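Local coordinates for protein glycoside Hydrolase (Bacteroides uniformis, PDB 5TA0) that probably hydrolyses agarose chains as a family 86 glycoside hydrolase, binding neoagarooctaose in a pocket of its alpha/beta barrel, at residues Q266-A271 with D276-H281; I307-M312 with T634-I639; A560-G565 with N619-K624. All blocks are in the same frame, centred on the assembly; numbering follows the deposited sequence. Where two conformers were deposited one is given.

Contact 1 of 3, residues Q266-A271 with D276-H281; sequences QFIDIA and DFFTIH. With EDO (1,2-ethanediol), chain L.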
loop_
_atom_site.group_PDB
_atom_site.type_symbol
_atom_site.label_atom_id
_atom_site.label_comp_id
_atom_site.label_asym_id
_atom_site.label_seq_id
_atom_site.Cartn_x
_atom_site.Cartn_y
_atom_site.Cartn_z
ATOM N N GLN A 266 16.457 -5.183 -12.086
ATOM C CA GLN A 266 17.272 -4.164 -12.724
ATOM C C GLN A 266 17.139 -2.806 -12.081
ATOM O O GLN A 266 18.127 -2.074 -11.991
ATOM C CB GLN A 266 16.949 -4.053 -14.228
ATOM C CG GLN A 266 17.134 -5.329 -15.039
ATOM C CD GLN A 266 18.519 -5.926 -14.922
ATOM O OE1 GLN A 266 19.523 -5.214 -14.871
ATOM N NE2 GLN A 266 18.572 -7.241 -14.828
ATOM N N PHE A 267 15.926 -2.434 -11.648
ATOM C CA PHE A 267 15.759 -1.153 -10.994
ATOM C C PHE A 267 16.565 -1.085 -9.681
ATOM O O PHE A 267 17.270 -0.115 -9.422
ATOM C CB PHE A 267 14.293 -0.866 -10.714
ATOM C CG PHE A 267 14.052 0.444 -10.017
ATOM C CD1 PHE A 267 14.333 1.652 -10.619
ATOM C CD2 PHE A 267 13.516 0.471 -8.739
ATOM C CE1 PHE A 267 14.074 2.862 -9.988
ATOM C CE2 PHE A 267 13.282 1.674 -8.093
ATOM C CZ PHE A 267 13.553 2.862 -8.704
ATOM N N ILE A 268 16.520 -2.167 -8.898
ATOM C CA ILE A 268 17.313 -2.223 -7.682
ATOM C C ILE A 268 18.799 -2.151 -8.037
ATOM O O ILE A 268 19.538 -1.406 -7.377
ATOM C CB ILE A 268 16.940 -3.476 -6.852
ATOM C CG1 ILE A 268 15.513 -3.298 -6.286
ATOM C CG2 ILE A 268 17.959 -3.772 -5.767
ATOM C CD1 ILE A 268 14.895 -4.557 -5.704
ATOM N N ASP A 269 19.226 -2.904 -9.061
ATOM C CA ASP A 269 20.646 -2.913 -9.432
ATOM C C ASP A 269 21.149 -1.570 -9.950
ATOM O O ASP A 269 22.281 -1.200 -9.696
ATOM C CB ASP A 269 20.907 -3.957 -10.511
ATOM C CG ASP A 269 20.817 -5.385 -10.016
ATOM O OD1 ASP A 269 20.706 -5.638 -8.792
ATOM O OD2 ASP A 269 20.831 -6.293 -10.868
ATOM N N ILE A 270 20.302 -0.852 -10.672
ATOM C CA ILE A 270 20.705 0.399 -11.338
ATOM C C ILE A 270 20.534 1.624 -10.461
ATOM O O ILE A 270 21.457 2.441 -10.338
ATOM C CB ILE A 270 19.915 0.578 -12.642
ATOM C CG1 ILE A 270 20.349 -0.479 -13.659
ATOM C CG2 ILE A 270 20.102 1.967 -13.247
ATOM C CD1 ILE A 270 19.331 -0.632 -14.782
ATOM N N ALA A 271 19.351 1.758 -9.852
ATOM C CA ALA A 271 18.956 2.996 -9.179
ATOM C C ALA A 271 18.702 2.786 -7.686
ATOM O O ALA A 271 18.490 3.773 -6.987
ATOM C CB ALA A 271 17.713 3.550 -9.849
ATOM N N ASP A 276 15.624 7.038 -1.982
ATOM C CA ASP A 276 15.282 7.040 -0.540
ATOM C C ASP A 276 14.179 6.073 -0.180
ATOM O O ASP A 276 14.086 5.634 0.960
ATOM C CB ASP A 276 14.931 8.449 -0.083
ATOM C CG ASP A 276 16.068 9.408 -0.331
ATOM O OD1 ASP A 276 17.121 9.282 0.357
ATOM O OD2 ASP A 276 15.969 10.244 -1.228
ATOM N N PHE A 277 13.280 5.800 -1.129
ATOM C CA PHE A 277 12.183 4.871 -0.890
ATOM C C PHE A 277 11.816 4.220 -2.215
ATOM O O PHE A 277 12.145 4.749 -3.296
ATOM C CB PHE A 277 10.967 5.584 -0.239
ATOM C CG PHE A 277 10.328 6.644 -1.083
ATOM C CD1 PHE A 277 10.834 7.951 -1.094
ATOM C CD2 PHE A 277 9.221 6.361 -1.871
ATOM C CE1 PHE A 277 10.250 8.939 -1.874
ATOM C CE2 PHE A 277 8.645 7.347 -2.642
ATOM C CZ PHE A 277 9.159 8.626 -2.655
ATOM N N PHE A 278 11.195 3.047 -2.109
ATOM C CA PHE A 278 10.609 2.340 -3.249
ATOM C C PHE A 278 9.120 2.592 -3.239
ATOM O O PHE A 278 8.538 2.784 -2.163
ATOM C CB PHE A 278 10.930 0.858 -3.179
ATOM C CG PHE A 278 12.373 0.522 -3.476
ATOM C CD1 PHE A 278 13.214 1.387 -4.194
ATOM C CD2 PHE A 278 12.928 -0.671 -3.022
ATOM C CE1 PHE A 278 14.533 1.026 -4.482
ATOM C CE2 PHE A 278 14.218 -1.016 -3.305
ATOM C CZ PHE A 278 15.040 -0.175 -4.028
ATOM N N THR A 279 8.503 2.592 -4.412
ATOM C CA THR A 279 7.082 2.856 -4.511
ATOM C C THR A 279 6.438 2.004 -5.604
ATOM O O THR A 279 7.016 1.854 -6.717
ATOM C CB THR A 279 6.794 4.366 -4.673
ATOM O OG1 THR A 279 5.378 4.539 -4.838
ATOM C CG2 THR A 279 7.524 4.968 -5.835
ATOM N N ILE A 280 5.283 1.422 -5.263
ATOM C CA ILE A 280 4.502 0.572 -6.146
ATOM C C ILE A 280 3.031 0.886 -5.984
ATOM O O ILE A 280 2.616 1.512 -5.006
ATOM C CB ILE A 280 4.748 -0.920 -5.900
ATOM C CG1 ILE A 280 4.340 -1.343 -4.476
ATOM C CG2 ILE A 280 6.201 -1.284 -6.177
ATOM C CD1 ILE A 280 4.529 -2.822 -4.179
ATOM N N HIS A 281 2.231 0.438 -6.945
ATOM C CA HIS A 281 0.782 0.398 -6.852
ATOM C C HIS A 281 0.306 -1.027 -6.776
ATOM O O HIS A 281 0.878 -1.897 -7.390
ATOM C CB HIS A 281 0.178 1.119 -8.055
ATOM C CG HIS A 281 0.503 2.578 -8.068
ATOM N ND1 HIS A 281 0.251 3.395 -9.147
ATOM C CD2 HIS A 281 1.060 3.369 -7.119
ATOM C CE1 HIS A 281 0.629 4.632 -8.863
ATOM N NE2 HIS A 281 1.101 4.642 -7.632
HETATM C C1 EDO L . 20.612 8.418 -1.007
HETATM O O1 EDO L . 19.627 9.420 -0.746
HETATM C C2 EDO L . 19.927 7.064 -1.004
HETATM O O2 EDO L . 19.052 6.919 0.117
#
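Ile268 and Phe278 bring the two backbones closest, with 9.2 Å between their CA atoms, where helix 264-271 packs against strand 277-285 of the parallel barrel sheet. Four residues join the segments, making a compact helix-to-strand unit of an alpha/beta barrel. Phe278 does most of the work: CG is anti to its carbonyl carbon (chi1 -72°), and the ring extends from the strand to the helix. There it meets Phe267 on one flank, and Phe278 CE1 is 3.9 Å from Phe267 CE2. The side chains pass in opposite directions, their ring planes inclined at 54°, an oblique pair. Ile268 lies across the far end of the Phe278 ring at about a right angle, Ile268 CG1 3.9 Å from Phe278 CZ. Trp264 adds edge-to-face contacts to both phenylalanines. Just before the strand, Asp276 OD2 forms a salt bridge with Lys234 and accepts a hydrogen bond from Val242 N. With an alanine in place of Asp276, the Lys234 ammonium would probably lose this charge mate and Val242 N its side-chain acceptor. The other oxygen, Asp276 OD1, holds an ethanediol, probably from the crystallisation liquor, by accepting from O1 at 2.7 Å and O2 at 3.1 Å.

Contact 2 of 3, residues I307-M312 with T634-I639; sequences IEQYSM and TVTMQI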
loop_
_atom_site.group_PDB
_atom_site.type_symbol
_atom_site.label_atom_id
_atom_site.label_comp_id
_atom_site.label_asym_id
_atom_site.label_seq_id
_atom_site.Cartn_x
_atom_site.Cartn_y
_atom_site.Cartn_z
ATOM N N ILE A 307 10.812 -7.927 -3.111
ATOM C CA ILE A 307 11.475 -6.616 -3.097
ATOM C C ILE A 307 12.430 -6.544 -1.889
ATOM O O ILE A 307 13.598 -6.178 -2.026
ATOM C CB ILE A 307 10.472 -5.458 -3.067
ATOM C CG1 ILE A 307 9.667 -5.402 -4.377
ATOM C CG2 ILE A 307 11.176 -4.148 -2.840
ATOM C CD1 ILE A 307 8.520 -4.410 -4.318
ATOM N N GLU A 308 11.938 -6.912 -0.706
ATOM C CA GLU A 308 12.772 -6.833 0.502
ATOM C C GLU A 308 13.977 -7.765 0.429
ATOM O O GLU A 308 15.089 -7.344 0.750
ATOM C CB GLU A 308 11.958 -7.188 1.731
ATOM C CG GLU A 308 10.893 -6.166 2.080
ATOM C CD GLU A 308 9.954 -6.619 3.188
ATOM O OE1 GLU A 308 8.961 -5.874 3.444
ATOM O OE2 GLU A 308 10.129 -7.721 3.773
ATOM N N GLN A 309 13.748 -9.016 0.020
ATOM C CA GLN A 309 14.844 -9.985 0.004
ATOM C C GLN A 309 15.933 -9.611 -0.992
ATOM O O GLN A 309 17.129 -9.719 -0.675
ATOM C CB GLN A 309 14.312 -11.383 -0.311
ATOM C CG GLN A 309 15.379 -12.468 -0.515
ATOM C CD GLN A 309 16.099 -12.847 0.764
ATOM O OE1 GLN A 309 15.592 -13.606 1.582
ATOM N NE2 GLN A 309 17.285 -12.315 0.936
ATOM N N TYR A 310 15.538 -9.179 -2.197
ATOM C CA TYR A 310 16.560 -8.799 -3.179
ATOM C C TYR A 310 17.256 -7.498 -2.791
ATOM O O TYR A 310 18.476 -7.345 -2.992
ATOM C CB TYR A 310 16.066 -8.805 -4.625
ATOM C CG TYR A 310 17.202 -8.623 -5.579
ATOM C CD1 TYR A 310 17.352 -7.456 -6.318
ATOM C CD2 TYR A 310 18.208 -9.567 -5.661
ATOM C CE1 TYR A 310 18.445 -7.258 -7.145
ATOM C CE2 TYR A 310 19.287 -9.402 -6.491
ATOM C CZ TYR A 310 19.416 -8.252 -7.228
ATOM O OH TYR A 310 20.504 -8.064 -8.043
ATOM N N SER A 311 16.520 -6.556 -2.181
ATOM C CA SER A 311 17.160 -5.377 -1.621
ATOM C C SER A 311 18.227 -5.751 -0.593
ATOM O O SER A 311 19.319 -5.199 -0.600
ATOM C CB SER A 311 16.121 -4.440 -1.022
ATOM O OG SER A 311 15.195 -3.991 -2.001
ATOM N N MET A 312 17.905 -6.708 0.271
ATOM C CA MET A 312 18.935 -7.176 1.213
ATOM C C MET A 312 20.152 -7.749 0.503
ATOM O O MET A 312 21.274 -7.397 0.815
ATOM C CB MET A 312 18.345 -8.219 2.170
ATOM C CG MET A 312 17.472 -7.597 3.244
ATOM S SD MET A 312 18.341 -6.585 4.468
ATOM C CE MET A 312 19.303 -7.861 5.276
ATOM N N THR A 634 11.434 -16.643 -2.632
ATOM C CA THR A 634 12.077 -16.207 -1.387
ATOM C C THR A 634 11.800 -17.194 -0.274
ATOM O O THR A 634 10.749 -17.844 -0.252
ATOM C CB THR A 634 11.582 -14.807 -0.925
ATOM O OG1 THR A 634 10.177 -14.834 -0.713
ATOM C CG2 THR A 634 11.936 -13.727 -1.927
ATOM N N VAL A 635 12.742 -17.262 0.663
ATOM C CA VAL A 635 12.538 -17.884 1.957
ATOM C C VAL A 635 12.970 -16.880 3.006
ATOM O O VAL A 635 14.115 -16.447 3.018
ATOM C CB VAL A 635 13.321 -19.202 2.096
ATOM C CG1 VAL A 635 13.102 -19.788 3.479
ATOM C CG2 VAL A 635 12.894 -20.183 1.004
ATOM N N THR A 636 12.000 -16.457 3.820
ATOM C CA THR A 636 12.254 -15.525 4.932
ATOM C C THR A 636 11.605 -16.080 6.182
ATOM O O THR A 636 10.894 -17.069 6.139
ATOM C CB THR A 636 11.768 -14.098 4.598
ATOM O OG1 THR A 636 10.338 -14.078 4.450
ATOM C CG2 THR A 636 12.415 -13.592 3.317
ATOM N N MET A 637 11.841 -15.440 7.318
ATOM C CA MET A 637 11.319 -15.975 8.594
ATOM C C MET A 637 10.985 -14.846 9.546
ATOM O O MET A 637 11.775 -13.941 9.746
ATOM C CB MET A 637 12.333 -16.926 9.216
ATOM C CG MET A 637 11.857 -17.598 10.497
ATOM S SD MET A 637 12.848 -19.045 10.944
ATOM C CE MET A 637 14.392 -18.231 11.342
ATOM N N GLN A 638 9.815 -14.921 10.155
ATOM C CA GLN A 638 9.447 -14.056 11.285
ATOM C C GLN A 638 9.656 -14.794 12.595
ATOM O O GLN A 638 9.228 -15.939 12.752
ATOM C CB GLN A 638 7.984 -13.633 11.201
ATOM C CG GLN A 638 7.690 -12.659 10.073
ATOM C CD GLN A 638 6.231 -12.684 9.737
ATOM O OE1 GLN A 638 5.772 -13.632 9.091
ATOM N NE2 GLN A 638 5.484 -11.677 10.176
ATOM N N ILE A 639 10.331 -14.127 13.513
ATOM C CA ILE A 639 10.553 -14.602 14.886
ATOM C C ILE A 639 9.777 -13.673 15.812
ATOM O O ILE A 639 9.849 -12.454 15.654
ATOM C CB ILE A 639 12.070 -14.553 15.208
ATOM C CG1 ILE A 639 12.838 -15.502 14.277
ATOM C CG2 ILE A 639 12.368 -14.880 16.665
ATOM C CD1 ILE A 639 12.516 -16.965 14.431
HETATM O O HOH W 1 15.102 -15.849 -0.107
#
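The carboxamide of Gln309 points at Thr636 and Val635; near OE1, Thr636 CG2 lies to one side of the amide plane and an ordered water to the other. That methyl lies 3.6 Å from Gln309 OE1. The water donates to Gln309 OE1 at 2.9 Å and accepts from Val635 N at 2.9 Å, so it bridges helix side chain and strand backbone. Gln309 OE1 and Val635 O, 3.5 Å apart, are both acceptors and cannot bond each other directly; the link runs through the water to Val635 N instead. At the other end of the amide, NE2 hydrogen-bonds to Ala532 O, which probably settles which way round the group is turned. The chain gets there with CG anti to the backbone N (chi1 173°) and a bend at chi2 of 70°. The bend leaves the aliphatic part to Thr634, whose CG2 slides past it 3.7 Å from Gln309 CB. On the helix flank, Ser311 OG donates to Ile307 O at 2.7 Å from above the carbonyl plane, on the face opposite Ser311 N, so that one oxygen takes two bonds. The axes of segments 307-312 and 634-639 cross almost perpendicularly, at 92°, and approach to 9.2 Å. Tyr531 and Tyr535 of strand 523-538 also touch Gln309, and Glu308 forms salt bridges with Arg360 and Lys529. Helix 298-315 thus lies between barrel strand 277-285, where Ile307 and Ser311 pack on Phe278, and the C-terminal sheet, in which strand 631-642 runs between strands 523-538 and 558-568.

Contact 3 of 3, residues A560-G565 with N619-K624; sequences AVIRLG and NTISLK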
loop_
_atom_site.group_PDB
_atom_site.type_symbol
_atom_site.label_atom_id
_atom_site.label_comp_id
_atom_site.label_asym_id
_atom_site.label_seq_id
_atom_site.Cartn_x
_atom_site.Cartn_y
_atom_site.Cartn_z
ATOM N N ALA A 560 7.534 -18.724 15.819
ATOM C CA ALA A 560 8.146 -18.457 14.534
ATOM C C ALA A 560 7.308 -18.935 13.368
ATOM O O ALA A 560 6.559 -19.903 13.467
ATOM C CB ALA A 560 9.513 -19.094 14.462
ATOM N N VAL A 561 7.501 -18.239 12.242
ATOM C CA VAL A 561 6.842 -18.540 10.977
ATOM C C VAL A 561 7.834 -18.478 9.837
ATOM O O VAL A 561 8.473 -17.425 9.620
ATOM C CB VAL A 561 5.686 -17.561 10.700
ATOM C CG1 VAL A 561 5.040 -17.863 9.321
ATOM C CG2 VAL A 561 4.656 -17.597 11.812
ATOM N N ILE A 562 7.943 -19.564 9.069
ATOM C CA ILE A 562 8.755 -19.570 7.862
ATOM C C ILE A 562 7.851 -19.179 6.709
ATOM O O ILE A 562 6.696 -19.618 6.621
ATOM C CB ILE A 562 9.460 -20.940 7.663
ATOM C CG1 ILE A 562 10.610 -21.038 8.662
ATOM C CG2 ILE A 562 9.937 -21.112 6.224
ATOM C CD1 ILE A 562 11.197 -22.425 8.783
ATOM N N ARG A 563 8.390 -18.347 5.822
ATOM C CA ARG A 563 7.623 -17.723 4.735
ATOM C C ARG A 563 8.175 -18.199 3.386
ATOM O O ARG A 563 9.226 -17.736 2.950
ATOM C CB ARG A 563 7.716 -16.197 4.856
ATOM C CG ARG A 563 7.240 -15.628 6.195
ATOM C CD ARG A 563 7.610 -14.158 6.333
ATOM N NE ARG A 563 6.973 -13.394 5.262
ATOM C CZ ARG A 563 5.698 -13.004 5.241
ATOM N NH1 ARG A 563 4.912 -13.134 6.312
ATOM N NH2 ARG A 563 5.189 -12.436 4.156
ATOM N N LEU A 564 7.474 -19.140 2.745
ATOM C CA LEU A 564 7.929 -19.750 1.509
ATOM C C LEU A 564 7.275 -19.095 0.319
ATOM O O LEU A 564 6.109 -19.330 0.055
ATOM C CB LEU A 564 7.615 -21.253 1.484
ATOM C CG LEU A 564 8.133 -22.052 2.656
ATOM C CD1 LEU A 564 7.707 -23.511 2.468
ATOM C CD2 LEU A 564 9.647 -21.958 2.784
ATOM N N GLY A 565 8.005 -18.220 -0.378
ATOM C CA GLY A 565 7.449 -17.639 -1.611
ATOM C C GLY A 565 7.598 -18.658 -2.736
ATOM O O GLY A 565 8.727 -19.041 -3.057
ATOM N N ASN A 619 20.475 -21.109 10.593
ATOM C CA ASN A 619 19.445 -22.081 10.254
ATOM C C ASN A 619 19.532 -22.511 8.814
ATOM O O ASN A 619 19.719 -21.668 7.924
ATOM C CB ASN A 619 18.066 -21.472 10.492
ATOM C CG ASN A 619 17.881 -21.044 11.921
ATOM O OD1 ASN A 619 17.563 -21.873 12.772
ATOM N ND2 ASN A 619 18.107 -19.779 12.210
ATOM N N THR A 620 19.334 -23.803 8.572
ATOM C CA THR A 620 19.353 -24.369 7.230
ATOM C C THR A 620 17.930 -24.856 6.922
ATOM O O THR A 620 17.403 -25.697 7.660
ATOM C CB THR A 620 20.385 -25.522 7.171
ATOM O OG1 THR A 620 21.680 -25.023 7.543
ATOM C CG2 THR A 620 20.447 -26.133 5.777
ATOM N N ILE A 621 17.316 -24.328 5.851
ATOM C CA ILE A 621 15.946 -24.618 5.470
ATOM C C ILE A 621 16.004 -25.323 4.117
ATOM O O ILE A 621 16.470 -24.727 3.140
ATOM C CB ILE A 621 15.115 -23.318 5.402
ATOM C CG1 ILE A 621 14.971 -22.732 6.823
ATOM C CG2 ILE A 621 13.761 -23.589 4.752
ATOM C CD1 ILE A 621 14.531 -21.276 6.900
ATOM N N SER A 622 15.564 -26.585 4.075
ATOM C CA SER A 622 15.660 -27.428 2.885
ATOM C C SER A 622 14.265 -27.721 2.352
ATOM O O SER A 622 13.384 -28.095 3.109
ATOM C CB SER A 622 16.393 -28.723 3.267
ATOM O OG SER A 622 16.143 -29.777 2.376
ATOM N N LEU A 623 14.090 -27.564 1.043
ATOM C CA LEU A 623 12.833 -27.858 0.362
ATOM C C LEU A 623 13.045 -28.890 -0.726
ATOM O O LEU A 623 14.003 -28.809 -1.469
ATOM C CB LEU A 623 12.256 -26.602 -0.281
ATOM C CG LEU A 623 11.861 -25.474 0.662
ATOM C CD1 LEU A 623 11.548 -24.235 -0.154
ATOM C CD2 LEU A 623 10.661 -25.865 1.490
ATOM N N LYS A 624 12.139 -29.853 -0.817
ATOM C CA LYS A 624 12.194 -30.844 -1.895
ATOM C C LYS A 624 10.808 -31.069 -2.445
ATOM O O LYS A 624 9.920 -31.499 -1.724
ATOM C CB LYS A 624 12.789 -32.170 -1.412
ATOM C CG LYS A 624 12.996 -33.168 -2.544
ATOM C CD LYS A 624 13.444 -34.526 -2.026
ATOM C CE LYS A 624 14.846 -34.485 -1.502
ATOM N NZ LYS A 624 15.333 -35.873 -1.285
#
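Asn619 OD1 accepts hydrogen bonds from both Lys616 N and Asn581 ND2, which probably steadies the start of the strand that carries Ile621 and Leu623 against Ile562 and Leu564. This is the inside of a beta-sandwich: strand 558-568 belongs to a five-stranded sheet, strand 619-624 to the four-stranded sheet that faces it. The two run in the same general direction, and the CA atoms of Ile562 and Ile621 stand 9.1 Å apart, a gap filled by side chains from both layers. The isoleucines meet tip to tip, CD1 of Ile562 lying 4.0 Å from CD1 of Ile621. Each holds CG1 anti to its carbonyl carbon, and an extended chi2 (168° in Ile562, 163° in Ile621) sends the terminal methyl on into the space between the sheets. One step of the alternation further along, the leucines do not end against each other but slide past. Leu564 CD1 is 3.9 Å from Leu623 CD2, and Leu564 CD2 is 4.2 Å from Leu623 CD1, so both branches of each isobutyl group are used. Leu578 of the strand next to 619-624 packs on Ile621 and Leu623, while Val580 packs on Ile562. Arg563, between the two inward residues, turns to the other face of its sheet and forms salt bridges with Glu301 and Asp305 of helix 298-315. The chemistry is thus divided by face: in this contact the two layers meet through methyl contacts, held by dispersion and the exclusion of water, while the charged group of Arg563 is spent on the barrel side.

Going from the N terminus, contact 1 closes first and over the shortest span, joining helix 264-271 to the barrel strand that follows it. Helix 298-315 comes next and opens contact 2, which is not closed until 634-639, with 321 residues between the two segments. Contact 3 begins and ends within that long excursion, linking the two layers of the C-terminal sandwich across 53 residues. Nothing crosses. Contacts 1 and 2 touch through a probable hydrogen bond between Asp269 OD1 and Tyr310 OH; contacts 2 and 3 share a sheet, where Gly565 N probably bonds to Thr634 O. Together they make a continuous path from barrel strand through helices to the outer sandwich layer.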